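Local coordinates for protein glycoside hydrolase family 31 (Kribbella flavida DSM 17836, PDB 5X3I) that hydrolyses the alpha-1,3-glucosidic linkages of a starch-derived cyclic tetrasaccharide inside the cell, releasing isomaltose, at residues A[193-196]-A[200-203]; A[295-300]-A[328-333]; A[427-432]-A[437-442]; A[709-714]-A[730-735]. The protein carries 1 engineered substitution. One frame throughout, in Å; residues are numbered along the deposited sequence.

Contact 1. Residues A[193-196]-A[200-203]; sequences YDAL and GREL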
loop_
_atom_site.group_PDB
_atom_site.type_symbol
_atom_site.label_atom_id
_atom_site.label_comp_id
_atom_site.label_asym_id
_atom_site.label_seq_id
_atom_site.Cartn_x
_atom_site.Cartn_y
_atom_site.Cartn_z
ATOM N N TYR A 193 3.162 2.632 -9.473
ATOM C CA TYR A 193 2.043 2.824 -10.370
ATOM C C TYR A 193 2.289 3.606 -11.670
ATOM O O TYR A 193 1.428 3.610 -12.543
ATOM C CB TYR A 193 0.925 3.519 -9.582
ATOM C CG TYR A 193 0.465 2.783 -8.327
ATOM C CD1 TYR A 193 1.249 2.750 -7.175
ATOM C CD2 TYR A 193 -0.767 2.149 -8.292
ATOM C CE1 TYR A 193 0.820 2.092 -6.035
ATOM C CE2 TYR A 193 -1.198 1.491 -7.165
ATOM C CZ TYR A 193 -0.409 1.462 -6.042
ATOM O OH TYR A 193 -0.850 0.803 -4.923
ATOM N N ASP A 194 3.405 4.326 -11.775
ATOM C CA ASP A 194 3.679 5.096 -12.993
ATOM C C ASP A 194 4.410 4.354 -14.110
ATOM O O ASP A 194 4.049 4.487 -15.270
ATOM C CB ASP A 194 4.413 6.413 -12.662
ATOM C CG ASP A 194 5.634 6.219 -11.804
ATOM O OD1 ASP A 194 6.001 5.062 -11.523
ATOM O OD2 ASP A 194 6.236 7.245 -11.417
ATOM N N ALA A 195 5.444 3.592 -13.776
ATOM C CA ALA A 195 6.199 2.880 -14.809
ATOM C C ALA A 195 6.870 1.613 -14.296
ATOM O O ALA A 195 7.248 1.529 -13.136
ATOM C CB ALA A 195 7.252 3.814 -15.436
ATOM N N LEU A 196 7.018 0.627 -15.172
ATOM C CA LEU A 196 7.813 -0.548 -14.851
ATOM C C LEU A 196 9.294 -0.172 -14.696
ATOM O O LEU A 196 9.938 -0.499 -13.699
ATOM C CB LEU A 196 7.648 -1.616 -15.931
ATOM C CG LEU A 196 8.396 -2.927 -15.688
ATOM C CD1 LEU A 196 7.719 -3.751 -14.603
ATOM C CD2 LEU A 196 8.502 -3.722 -16.968
ATOM N N GLY A 200 15.426 7.486 -15.156
ATOM C CA GLY A 200 15.146 8.825 -15.643
ATOM C C GLY A 200 14.183 9.570 -14.746
ATOM O O GLY A 200 13.855 10.727 -14.993
ATOM N N ARG A 201 13.740 8.913 -13.681
ATOM C CA ARG A 201 12.709 9.479 -12.824
ATOM C C ARG A 201 13.236 9.795 -11.444
ATOM O O ARG A 201 14.206 9.208 -10.990
ATOM C CB ARG A 201 11.520 8.517 -12.691
ATOM C CG ARG A 201 10.814 8.218 -13.988
ATOM C CD ARG A 201 9.640 7.273 -13.786
ATOM N NE ARG A 201 8.897 7.109 -15.028
ATOM C CZ ARG A 201 7.763 7.736 -15.301
ATOM N NH1 ARG A 201 7.228 8.559 -14.410
ATOM N NH2 ARG A 201 7.160 7.536 -16.461
ATOM N N GLU A 202 12.578 10.738 -10.790
ATOM C CA GLU A 202 12.774 10.969 -9.376
ATOM C C GLU A 202 11.661 10.288 -8.581
ATOM O O GLU A 202 10.488 10.437 -8.902
ATOM C CB GLU A 202 12.799 12.461 -9.072
ATOM C CG GLU A 202 14.010 13.178 -9.638
ATOM C CD GLU A 202 14.023 14.642 -9.285
ATOM O OE1 GLU A 202 15.111 15.165 -8.975
ATOM O OE2 GLU A 202 12.944 15.269 -9.317
ATOM N N LEU A 203 12.044 9.559 -7.540
ATOM C CA LEU A 203 11.096 8.829 -6.703
ATOM C C LEU A 203 11.697 8.628 -5.326
ATOM O O LEU A 203 12.897 8.844 -5.134
ATOM C CB LEU A 203 10.725 7.474 -7.323
ATOM C CG LEU A 203 11.807 6.394 -7.399
ATOM C CD1 LEU A 203 11.202 4.991 -7.317
ATOM C CD2 LEU A 203 12.613 6.530 -8.664
#

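Contact 2. Residues A[295-300]-A[328-333]; sequences PGWVFR and VGAVVI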
loop_
_atom_site.group_PDB
_atom_site.type_symbol
_atom_site.label_atom_id
_atom_site.label_comp_id
_atom_site.label_asym_id
_atom_site.label_seq_id
_atom_site.Cartn_x
_atom_site.Cartn_y
_atom_site.Cartn_z
ATOM N N PRO A 295 -3.663 -21.247 0.726
ATOM C CA PRO A 295 -4.614 -22.212 0.155
ATOM C C PRO A 295 -5.094 -21.820 -1.228
ATOM O O PRO A 295 -5.223 -20.634 -1.552
ATOM C CB PRO A 295 -5.788 -22.197 1.148
ATOM C CG PRO A 295 -5.224 -21.673 2.405
ATOM C CD PRO A 295 -4.149 -20.691 1.995
ATOM N N GLY A 296 -5.378 -22.834 -2.026
ATOM C CA GLY A 296 -5.845 -22.650 -3.387
ATOM C C GLY A 296 -7.065 -21.769 -3.532
ATOM O O GLY A 296 -7.221 -21.125 -4.561
ATOM N N TRP A 297 -7.921 -21.719 -2.511
ATOM C CA TRP A 297 -9.161 -20.947 -2.632
ATOM C C TRP A 297 -8.942 -19.440 -2.817
ATOM O O TRP A 297 -9.845 -18.761 -3.293
ATOM C CB TRP A 297 -10.100 -21.179 -1.431
ATOM C CG TRP A 297 -9.603 -20.754 -0.062
ATOM C CD1 TRP A 297 -9.102 -21.566 0.913
ATOM C CD2 TRP A 297 -9.607 -19.425 0.493
ATOM N NE1 TRP A 297 -8.784 -20.832 2.032
ATOM C CE2 TRP A 297 -9.085 -19.515 1.799
ATOM C CE3 TRP A 297 -10.004 -18.177 0.017
ATOM C CZ2 TRP A 297 -8.938 -18.407 2.620
ATOM C CZ3 TRP A 297 -9.867 -17.077 0.845
ATOM C CH2 TRP A 297 -9.338 -17.198 2.125
ATOM N N VAL A 298 -7.756 -18.922 -2.476
ATOM C CA VAL A 298 -7.510 -17.485 -2.665
ATOM C C VAL A 298 -7.519 -17.136 -4.148
ATOM O O VAL A 298 -7.709 -15.979 -4.516
ATOM C CB VAL A 298 -6.167 -16.992 -2.032
ATOM C CG1 VAL A 298 -6.089 -17.384 -0.578
ATOM C CG2 VAL A 298 -4.950 -17.497 -2.811
ATOM N N PHE A 299 -7.372 -18.146 -5.000
ATOM C CA PHE A 299 -7.367 -17.905 -6.434
ATOM C C PHE A 299 -8.752 -17.846 -7.070
ATOM O O PHE A 299 -8.873 -17.629 -8.269
ATOM C CB PHE A 299 -6.515 -18.961 -7.129
ATOM C CG PHE A 299 -5.059 -18.825 -6.836
ATOM C CD1 PHE A 299 -4.385 -17.657 -7.169
ATOM C CD2 PHE A 299 -4.359 -19.843 -6.226
ATOM C CE1 PHE A 299 -3.037 -17.510 -6.901
ATOM C CE2 PHE A 299 -3.000 -19.702 -5.962
ATOM C CZ PHE A 299 -2.348 -18.541 -6.301
ATOM N N ARG A 300 -9.798 -18.000 -6.269
ATOM C CA ARG A 300 -11.140 -17.830 -6.795
ATOM C C ARG A 300 -11.541 -16.357 -6.767
ATOM O O ARG A 300 -10.816 -15.525 -6.235
ATOM C CB ARG A 300 -12.133 -18.672 -5.994
ATOM C CG ARG A 300 -11.780 -20.152 -5.955
ATOM C CD ARG A 300 -12.811 -20.934 -5.182
ATOM N NE ARG A 300 -14.106 -20.921 -5.843
ATOM C CZ ARG A 300 -15.230 -21.366 -5.288
ATOM N NH1 ARG A 300 -15.219 -21.832 -4.042
ATOM N NH2 ARG A 300 -16.364 -21.340 -5.974
ATOM N N VAL A 328 -18.146 -17.530 -6.897
ATOM C CA VAL A 328 -17.371 -16.652 -6.049
ATOM C C VAL A 328 -16.738 -17.480 -4.933
ATOM O O VAL A 328 -17.393 -18.333 -4.348
ATOM C CB VAL A 328 -18.237 -15.508 -5.472
ATOM C CG1 VAL A 328 -19.518 -16.064 -4.845
ATOM C CG2 VAL A 328 -17.450 -14.704 -4.473
ATOM N N GLY A 329 -15.448 -17.270 -4.687
ATOM C CA GLY A 329 -14.746 -18.002 -3.651
ATOM C C GLY A 329 -14.573 -17.306 -2.308
ATOM O O GLY A 329 -14.316 -17.967 -1.313
ATOM N N ALA A 330 -14.716 -15.985 -2.265
ATOM C CA ALA A 330 -14.607 -15.256 -1.003
ATOM C C ALA A 330 -15.457 -13.990 -0.981
ATOM O O ALA A 330 -15.575 -13.307 -1.983
ATOM C CB ALA A 330 -13.165 -14.898 -0.720
ATOM N N VAL A 331 -16.015 -13.664 0.173
ATOM C CA VAL A 331 -16.678 -12.377 0.333
ATOM C C VAL A 331 -15.971 -11.583 1.421
ATOM O O VAL A 331 -15.646 -12.111 2.485
ATOM C CB VAL A 331 -18.186 -12.517 0.663
ATOM C CG1 VAL A 331 -18.406 -13.235 1.993
ATOM C CG2 VAL A 331 -18.877 -11.145 0.652
ATOM N N VAL A 332 -15.697 -10.322 1.115
ATOM C CA VAL A 332 -15.134 -9.396 2.070
ATOM C C VAL A 332 -16.253 -8.534 2.650
ATOM O O VAL A 332 -17.018 -7.942 1.906
ATOM C CB VAL A 332 -14.056 -8.482 1.422
ATOM C CG1 VAL A 332 -13.499 -7.539 2.438
ATOM C CG2 VAL A 332 -12.928 -9.308 0.774
ATOM N N ILE A 333 -16.348 -8.459 3.965
ATOM C CA ILE A 333 -17.317 -7.560 4.568
ATOM C C ILE A 333 -16.592 -6.416 5.263
ATOM O O ILE A 333 -15.992 -6.601 6.320
ATOM C CB ILE A 333 -18.222 -8.279 5.592
ATOM C CG1 ILE A 333 -18.749 -9.609 5.031
ATOM C CG2 ILE A 333 -19.376 -7.374 5.994
ATOM C CD1 ILE A 333 -19.524 -10.460 6.071
HETATM O O HOH W 1 -13.573 -20.630 -1.455
#

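Contact 3. Residues A[427-432]-A[437-442]; sequences AYRNRG and QALMPD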
loop_
_atom_site.group_PDB
_atom_site.type_symbol
_atom_site.label_atom_id
_atom_site.label_comp_id
_atom_site.label_asym_id
_atom_site.label_seq_id
_atom_site.Cartn_x
_atom_site.Cartn_y
_atom_site.Cartn_z
ATOM N N ALA A 427 0.543 9.209 24.327
ATOM C CA ALA A 427 0.194 8.329 23.218
ATOM C C ALA A 427 0.052 9.103 21.921
ATOM O O ALA A 427 -0.534 10.181 21.890
ATOM C CB ALA A 427 -1.094 7.568 23.522
ATOM N N TYR A 428 0.596 8.549 20.849
ATOM C CA TYR A 428 0.427 9.133 19.523
ATOM C C TYR A 428 -1.038 9.165 19.120
ATOM O O TYR A 428 -1.759 8.205 19.342
ATOM C CB TYR A 428 1.227 8.349 18.488
ATOM C CG TYR A 428 0.986 8.806 17.074
ATOM C CD1 TYR A 428 1.508 10.009 16.619
ATOM C CD2 TYR A 428 0.238 8.038 16.193
ATOM C CE1 TYR A 428 1.297 10.430 15.335
ATOM C CE2 TYR A 428 0.018 8.454 14.906
ATOM C CZ TYR A 428 0.552 9.651 14.478
ATOM O OH TYR A 428 0.338 10.073 13.194
ATOM N N ARG A 429 -1.482 10.248 18.521
ATOM C CA ARG A 429 -2.803 10.395 17.981
ATOM C C ARG A 429 -2.825 10.563 16.475
ATOM O O ARG A 429 -2.154 11.369 15.923
ATOM C CB ARG A 429 -3.525 11.560 18.603
ATOM C CG ARG A 429 -3.356 11.726 20.081
ATOM C CD ARG A 429 -4.071 10.711 20.887
ATOM N NE ARG A 429 -5.496 10.953 20.930
ATOM C CZ ARG A 429 -6.109 11.605 21.898
ATOM N NH1 ARG A 429 -5.396 12.099 22.855
ATOM N NH2 ARG A 429 -7.404 11.780 21.902
ATOM N N ASN A 430 -3.629 9.758 15.840
ATOM C CA ASN A 430 -3.794 9.772 14.413
ATOM C C ASN A 430 -3.964 11.193 13.897
ATOM O O ASN A 430 -4.859 11.881 14.248
ATOM C CB ASN A 430 -4.947 8.881 13.967
ATOM C CG ASN A 430 -4.954 8.620 12.475
ATOM O OD1 ASN A 430 -3.965 8.578 11.841
ATOM N ND2 ASN A 430 -6.090 8.393 11.968
ATOM N N ARG A 431 -2.982 11.603 13.132
ATOM C CA ARG A 431 -2.751 12.984 12.763
ATOM C C ARG A 431 -3.365 13.009 11.439
ATOM O O ARG A 431 -3.067 13.852 10.676
ATOM C CB ARG A 431 -1.258 13.297 12.602
ATOM C CG ARG A 431 -0.571 13.819 13.832
ATOM C CD ARG A 431 0.770 13.185 14.029
ATOM N NE ARG A 431 1.915 13.967 13.609
ATOM C CZ ARG A 431 2.967 14.199 14.397
ATOM N NH1 ARG A 431 2.996 13.737 15.638
ATOM N NH2 ARG A 431 4.008 14.897 13.967
ATOM N N GLY A 432 -4.234 12.035 11.214
ATOM C CA GLY A 432 -4.780 11.731 9.938
ATOM C C GLY A 432 -6.000 12.529 9.876
ATOM O O GLY A 432 -6.329 13.199 10.835
ATOM N N GLN A 437 -7.485 11.412 15.702
ATOM C CA GLN A 437 -6.871 11.271 17.013
ATOM C C GLN A 437 -6.953 9.852 17.564
ATOM O O GLN A 437 -6.820 9.653 18.766
ATOM C CB GLN A 437 -7.533 12.228 18.006
ATOM C CG GLN A 437 -7.582 13.659 17.534
ATOM C CD GLN A 437 -6.259 14.341 17.713
ATOM O OE1 GLN A 437 -5.892 14.711 18.828
ATOM N NE2 GLN A 437 -5.517 14.497 16.620
ATOM N N ALA A 438 -7.130 8.868 16.690
ATOM C CA ALA A 438 -7.161 7.479 17.134
ATOM C C ALA A 438 -5.763 7.035 17.554
ATOM O O ALA A 438 -4.784 7.465 16.966
ATOM C CB ALA A 438 -7.705 6.577 16.032
ATOM N N LEU A 439 -5.674 6.183 18.571
ATOM C CA LEU A 439 -4.393 5.579 18.965
ATOM C C LEU A 439 -3.990 4.453 18.019
ATOM O O LEU A 439 -4.841 3.827 17.400
ATOM C CB LEU A 439 -4.465 5.030 20.391
ATOM C CG LEU A 439 -5.138 5.946 21.406
ATOM C CD1 LEU A 439 -5.159 5.308 22.767
ATOM C CD2 LEU A 439 -4.417 7.286 21.444
ATOM N N MET A 440 -2.693 4.201 17.915
ATOM C CA MET A 440 -2.184 3.060 17.160
ATOM C C MET A 440 -1.673 2.000 18.122
ATOM O O MET A 440 -0.821 2.297 18.946
ATOM C CB MET A 440 -1.052 3.473 16.208
ATOM C CG MET A 440 -1.449 4.378 15.041
ATOM S SD MET A 440 -0.014 4.865 14.036
ATOM C CE MET A 440 0.268 3.378 13.084
ATOM N N PRO A 441 -2.177 0.758 18.018
ATOM C CA PRO A 441 -1.589 -0.268 18.884
ATOM C C PRO A 441 -0.135 -0.488 18.496
ATOM O O PRO A 441 0.187 -0.447 17.316
ATOM C CB PRO A 441 -2.441 -1.513 18.598
ATOM C CG PRO A 441 -2.917 -1.322 17.209
ATOM C CD PRO A 441 -3.101 0.187 17.028
ATOM N N ASP A 442 0.737 -0.751 19.450
ATOM C CA ASP A 442 2.117 -0.860 19.053
ATOM C C ASP A 442 2.373 -2.318 18.737
ATOM O O ASP A 442 2.724 -3.106 19.602
ATOM C CB ASP A 442 3.000 -0.363 20.207
ATOM C CG ASP A 442 4.475 -0.323 19.874
ATOM O OD1 ASP A 442 4.913 -0.892 18.865
ATOM O OD2 ASP A 442 5.208 0.280 20.675
HETATM O O HOH W 2 -0.994 5.534 19.785
#

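Contact 4. Residues A[709-714]-A[730-735]; sequences GDRVPS and CRASRW. With SO4 (sulfate ion), chain K; SO4 (sulfate ion), chain J.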
loop_
_atom_site.group_PDB
_atom_site.type_symbol
_atom_site.label_atom_id
_atom_site.label_comp_id
_atom_site.label_asym_id
_atom_site.label_seq_id
_atom_site.Cartn_x
_atom_site.Cartn_y
_atom_site.Cartn_z
ATOM N N GLY A 709 -6.639 -22.391 -30.261
ATOM C CA GLY A 709 -5.728 -23.519 -30.287
ATOM C C GLY A 709 -4.717 -23.544 -31.432
ATOM O O GLY A 709 -3.971 -24.513 -31.567
ATOM N N ASP A 710 -4.670 -22.492 -32.249
ATOM C CA ASP A 710 -3.734 -22.449 -33.378
ATOM C C ASP A 710 -2.324 -22.021 -32.981
ATOM O O ASP A 710 -2.148 -21.167 -32.117
ATOM C CB ASP A 710 -4.238 -21.500 -34.465
ATOM C CG ASP A 710 -5.529 -21.959 -35.087
ATOM O OD1 ASP A 710 -5.823 -23.171 -35.052
ATOM O OD2 ASP A 710 -6.248 -21.098 -35.616
ATOM N N ARG A 711 -1.325 -22.621 -33.619
ATOM C CA ARG A 711 0.055 -22.181 -33.463
ATOM C C ARG A 711 0.197 -20.751 -33.937
ATOM O O ARG A 711 -0.505 -20.313 -34.840
ATOM C CB ARG A 711 1.018 -23.071 -34.242
ATOM C CG ARG A 711 1.173 -24.457 -33.674
ATOM C CD ARG A 711 2.590 -24.697 -33.205
ATOM N NE ARG A 711 2.714 -25.999 -32.560
ATOM C CZ ARG A 711 3.846 -26.484 -32.063
ATOM N NH1 ARG A 711 4.964 -25.772 -32.139
ATOM N NH2 ARG A 711 3.861 -27.681 -31.489
ATOM N N VAL A 712 1.095 -20.018 -33.303
ATOM C CA VAL A 712 1.365 -18.651 -33.702
ATOM C C VAL A 712 2.876 -18.414 -33.663
ATOM O O VAL A 712 3.564 -18.891 -32.765
ATOM C CB VAL A 712 0.604 -17.675 -32.783
ATOM C CG1 VAL A 712 1.308 -16.362 -32.676
ATOM C CG2 VAL A 712 -0.820 -17.483 -33.282
ATOM N N PRO A 713 3.407 -17.682 -34.649
ATOM C CA PRO A 713 4.856 -17.486 -34.635
ATOM C C PRO A 713 5.269 -16.443 -33.607
ATOM O O PRO A 713 4.500 -15.532 -33.324
ATOM C CB PRO A 713 5.153 -17.010 -36.057
ATOM C CG PRO A 713 3.906 -16.323 -36.474
ATOM C CD PRO A 713 2.776 -17.084 -35.837
ATOM N N SER A 714 6.478 -16.567 -33.076
ATOM C CA SER A 714 7.003 -15.579 -32.143
ATOM C C SER A 714 7.206 -14.264 -32.880
ATOM O O SER A 714 7.224 -14.238 -34.110
ATOM C CB SER A 714 8.301 -16.058 -31.505
ATOM O OG SER A 714 9.182 -16.584 -32.472
ATOM N N CYS A 730 -0.139 -19.614 -24.891
ATOM C CA CYS A 730 0.430 -20.672 -24.083
ATOM C C CYS A 730 1.666 -21.243 -24.753
ATOM O O CYS A 730 1.710 -21.370 -25.972
ATOM C CB CYS A 730 -0.605 -21.778 -23.840
ATOM S SG CYS A 730 -0.033 -23.134 -22.825
ATOM N N ARG A 731 2.667 -21.579 -23.952
ATOM C CA ARG A 731 3.846 -22.253 -24.467
ATOM C C ARG A 731 3.408 -23.577 -25.070
ATOM O O ARG A 731 2.725 -24.366 -24.416
ATOM C CB ARG A 731 4.886 -22.467 -23.367
ATOM C CG ARG A 731 5.526 -21.176 -22.875
ATOM C CD ARG A 731 6.506 -21.417 -21.735
ATOM N NE ARG A 731 7.671 -22.187 -22.152
ATOM C CZ ARG A 731 7.970 -23.405 -21.710
ATOM N NH1 ARG A 731 7.194 -24.009 -20.822
ATOM N NH2 ARG A 731 9.056 -24.022 -22.156
ATOM N N ALA A 732 3.798 -23.805 -26.320
ATOM C CA ALA A 732 3.299 -24.927 -27.102
ATOM C C ALA A 732 3.501 -26.260 -26.404
ATOM O O ALA A 732 2.631 -27.116 -26.437
ATOM C CB ALA A 732 3.963 -24.944 -28.467
ATOM N N SER A 733 4.645 -26.431 -25.761
ATOM C CA SER A 733 4.964 -27.699 -25.134
ATOM C C SER A 733 4.018 -28.055 -23.988
ATOM O O SER A 733 3.820 -29.222 -23.698
ATOM C CB SER A 733 6.405 -27.687 -24.631
ATOM O OG SER A 733 6.640 -26.569 -23.803
ATOM N N ARG A 734 3.489 -27.054 -23.295
ATOM C CA ARG A 734 2.541 -27.303 -22.215
ATOM C C ARG A 734 1.068 -27.107 -22.582
ATOM O O ARG A 734 0.202 -27.196 -21.713
ATOM C CB ARG A 734 2.905 -26.443 -21.007
ATOM C CG ARG A 734 4.379 -26.542 -20.640
ATOM C CD ARG A 734 4.840 -27.960 -20.385
ATOM N NE ARG A 734 4.501 -28.415 -19.043
ATOM C CZ ARG A 734 5.032 -29.487 -18.462
ATOM N NH1 ARG A 734 5.942 -30.209 -19.102
ATOM N NH2 ARG A 734 4.658 -29.832 -17.235
ATOM N N TRP A 735 0.777 -26.799 -23.843
ATOM C CA TRP A 735 -0.604 -26.570 -24.261
ATOM C C TRP A 735 -1.502 -27.790 -24.022
ATOM O O TRP A 735 -2.702 -27.652 -23.827
ATOM C CB TRP A 735 -0.656 -26.175 -25.730
ATOM C CG TRP A 735 -2.030 -26.087 -26.332
ATOM C CD1 TRP A 735 -2.490 -26.784 -27.405
ATOM C CD2 TRP A 735 -3.112 -25.249 -25.908
ATOM N NE1 TRP A 735 -3.783 -26.437 -27.681
ATOM C CE2 TRP A 735 -4.192 -25.497 -26.774
ATOM C CE3 TRP A 735 -3.274 -24.321 -24.877
ATOM C CZ2 TRP A 735 -5.416 -24.848 -26.647
ATOM C CZ3 TRP A 735 -4.487 -23.678 -24.753
ATOM C CH2 TRP A 735 -5.541 -23.943 -25.633
HETATM S S SO4 K . 8.049 -24.333 -26.173
HETATM O O1 SO4 K . 7.692 -25.353 -27.151
HETATM O O2 SO4 K . 7.197 -24.506 -25.006
HETATM O O3 SO4 K . 9.448 -24.474 -25.786
HETATM O O4 SO4 K . 7.850 -23.005 -26.746
HETATM S S SO4 J . 8.951 -27.730 -21.061
HETATM O O1 SO4 J . 8.564 -28.826 -21.940
HETATM O O2 SO4 J . 9.738 -28.246 -19.947
HETATM O O3 SO4 J . 9.748 -26.766 -21.813
HETATM O O4 SO4 J . 7.755 -27.073 -20.549
HETATM O O HOH W 3 -4.723 -27.127 -30.612
#

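Contact 1. Residues A[193-196]-A[200-203]
Ala195 and Arg201 mark the closest approach of the two backbones, and even there their CA atoms are 9.5 Å apart. Segment 193-196 has no regular secondary structure, while 200-203 runs from a turn into a strand, and no hydrogen bond passes between them. The gap is spanned by one long side chain. Arg201 leaves its backbone with CG beside the backbone N (chi1 -62°) and then stays extended as far as NE, which carries the guanidinium across to the other segment. There the group meets two neighbours. Its NE lies 3.7 Å from the methyl CB of Ala195, a van der Waals touch of the charged group on a methyl, and its NH1 comes 3.4 Å from Asp194 OD2. This second pair is a salt bridge of charge alone: OD2 stands off the guanidinium plane, where none of the N-H bonds is aimed, and the two flat groups are turned 53° from each other as the side chains pass in opposite senses. All this happens at the surface of the galactose mutarotase-like N-terminal domain of family 31, in the link from strand 185-188 to strand 202-205, the latter at the outer edge of an antiparallel sheet beside strand 247-252. The other carboxylate oxygen, Asp194 OD1, is turned back toward its own loop. It takes a weak, bent bond from Ala195 N at 2.7 Å and a further one from Gln198 NE2, an amide nitrogen that also bonds Ala195 O. Next to Arg201, Gly200 N bonds Ser251 OG in strand 247-252.

Contact 2. Residues A[295-300]-A[328-333]
Arg300 and Gly329 bring the two backbones within 4.8 Å, CA to CA, and most of the contact is van der Waals packing round that point. Arg300 CB rests 3.6 Å from Gly329 CA, and the side chain then bends at chi3 (65°), laying one face of the guanidinium over Gly329 CA and Val328 O. With the backbone as it stands, a CB on Gly329 would collide with Arg300 CB. The apolar share is slighter: Trp297 CZ3 meets Ala330 CB at 4.3 Å.

Polar links are indirect. A water donates to Gly329 O at 2.8 Å and accepts a weak bond from Arg300 NH1 at 3.3 Å, while the arginine's main partner is Glu634 on helix 622-650, a salt bridge through NE. No direct hydrogen bond joins the segments.

In the TIM barrel, the 3-10 turn 296-299 leads into the first strand, 302-304, and Gly329 precedes the second, 330-333. Backbone bonds tie Gly329 and Ala330 to Leu301 on one flank, and Gly329 to Lys388 of the third strand on the other. Helix 622-650 packs against Phe299, and helix 311-323 against Val328 and Val331.

Contact 3. Residues A[427-432]-A[437-442]
Arg429 and Gln437 face each other across the loop that follows helix 404-415 in the TIM barrel, between the third and fourth barrel strands, and paired backbone bonds close it: Asn430 N gives to Ala438 O at 2.8 Å, and Gln437 N gives to Asn430 O, in the carbonyl plane on a lone pair.

Arg429 can be followed outward. Its CB packs 3.7 Å from Gln437 CA. CG passes near Gln437 OE1, and CD lies 3.5 Å from Leu439 CD2, the two side chains running alongside. Bends at chi2 (-72°) and chi3 (-75°) fold the chain back, bringing NE 2.9 Å from Gln437 O in a nearly straight bond (168°) within the guanidinium plane. Beyond it, NH2 nears Gln437 CB and makes a weak bond to Thr399 OG1, whose hydroxyl also bonds Gln437 O. With an alanine here, Gln437 O would probably lose one of its two donors and Leu439 CD2 one of its aliphatic neighbours.

Met440 is about 8 Å from Glu474, an active-site residue by similarity, measured between side chains. Tyr428, alongside Met440, bonds His475 O through its OH; Met440 SD makes an oblique Met-aromatic contact, 3.7 Å from Tyr428 CE2.

Contact 4. Residues A[709-714]-A[730-735]
Arg711 lays one face of its guanidinium over the methyl of Ala732, whose CB stands 3.8 Å above the guanidinium plane and toward the rim of the group. Bent at chi2 (-116°), the arginine brings its guanidinium over Ala732, and its NH1 forms a salt bridge with Glu702. The second meeting is at Trp735, whose CG is set opposite the backbone N (chi1 172°); this sends the indole toward the turn at Gly709, where CZ2 comes 3.9 Å from Gly709 CA in an oblique approach. A water bridges the same two residues, donating to Gly709 O at 2.9 Å and accepting from Trp735 NE1 at 3.2 Å.

Both segments belong to the antiparallel sheet of the C-terminal domain. Strand 703-705 runs between strands 711-712 and 728-731, so the segments touch past it, by side chains and the water.

Arg731 turns instead to two sulfates, probably from the crystallisation liquor. Arg731 presents its edge to the sulfate of chain J, NH2 2.9 Å from O3 and NH1 3.1 Å from O4. An oxygen of the chain K sulfate lies over its face and accepts a bond from Ser733 N; the link to Ser733 OG is too short to be trusted. Arg731 NH1 also forms a salt bridge with Glu680. A leucine in place of Arg731 would probably leave the edge-bound sulfate without these two N-H donors and Glu680 without this cationic mate.

Lacking any direct hydrogen bond, the two segments are joined by van der Waals touches and one water, while the arginines spend their charge on acidic side chains and anions, as suits a contact at the protein surface.

In the fold
Contacts 2 and 3 are largely buried and share the TIM-barrel domain, yet their centres are 32 Å apart: contact 2 packs at the start of the first two barrel strands, contact 3 within a loop near the probable active site. Contacts 1 and 4 are surface contacts in the N-terminal and C-terminal beta domains, each involving a strand at the edge of its sheet. An arginine takes part in all four. It makes a loose ion pair in contact 1, covers a glycine in contact 2, donates a straight hydrogen bond in contact 3, and lies over a methyl in contact 4. Direct hydrogen bonds between segments occur in contact 3 alone; a water bridges the segments in contacts 2 and 4.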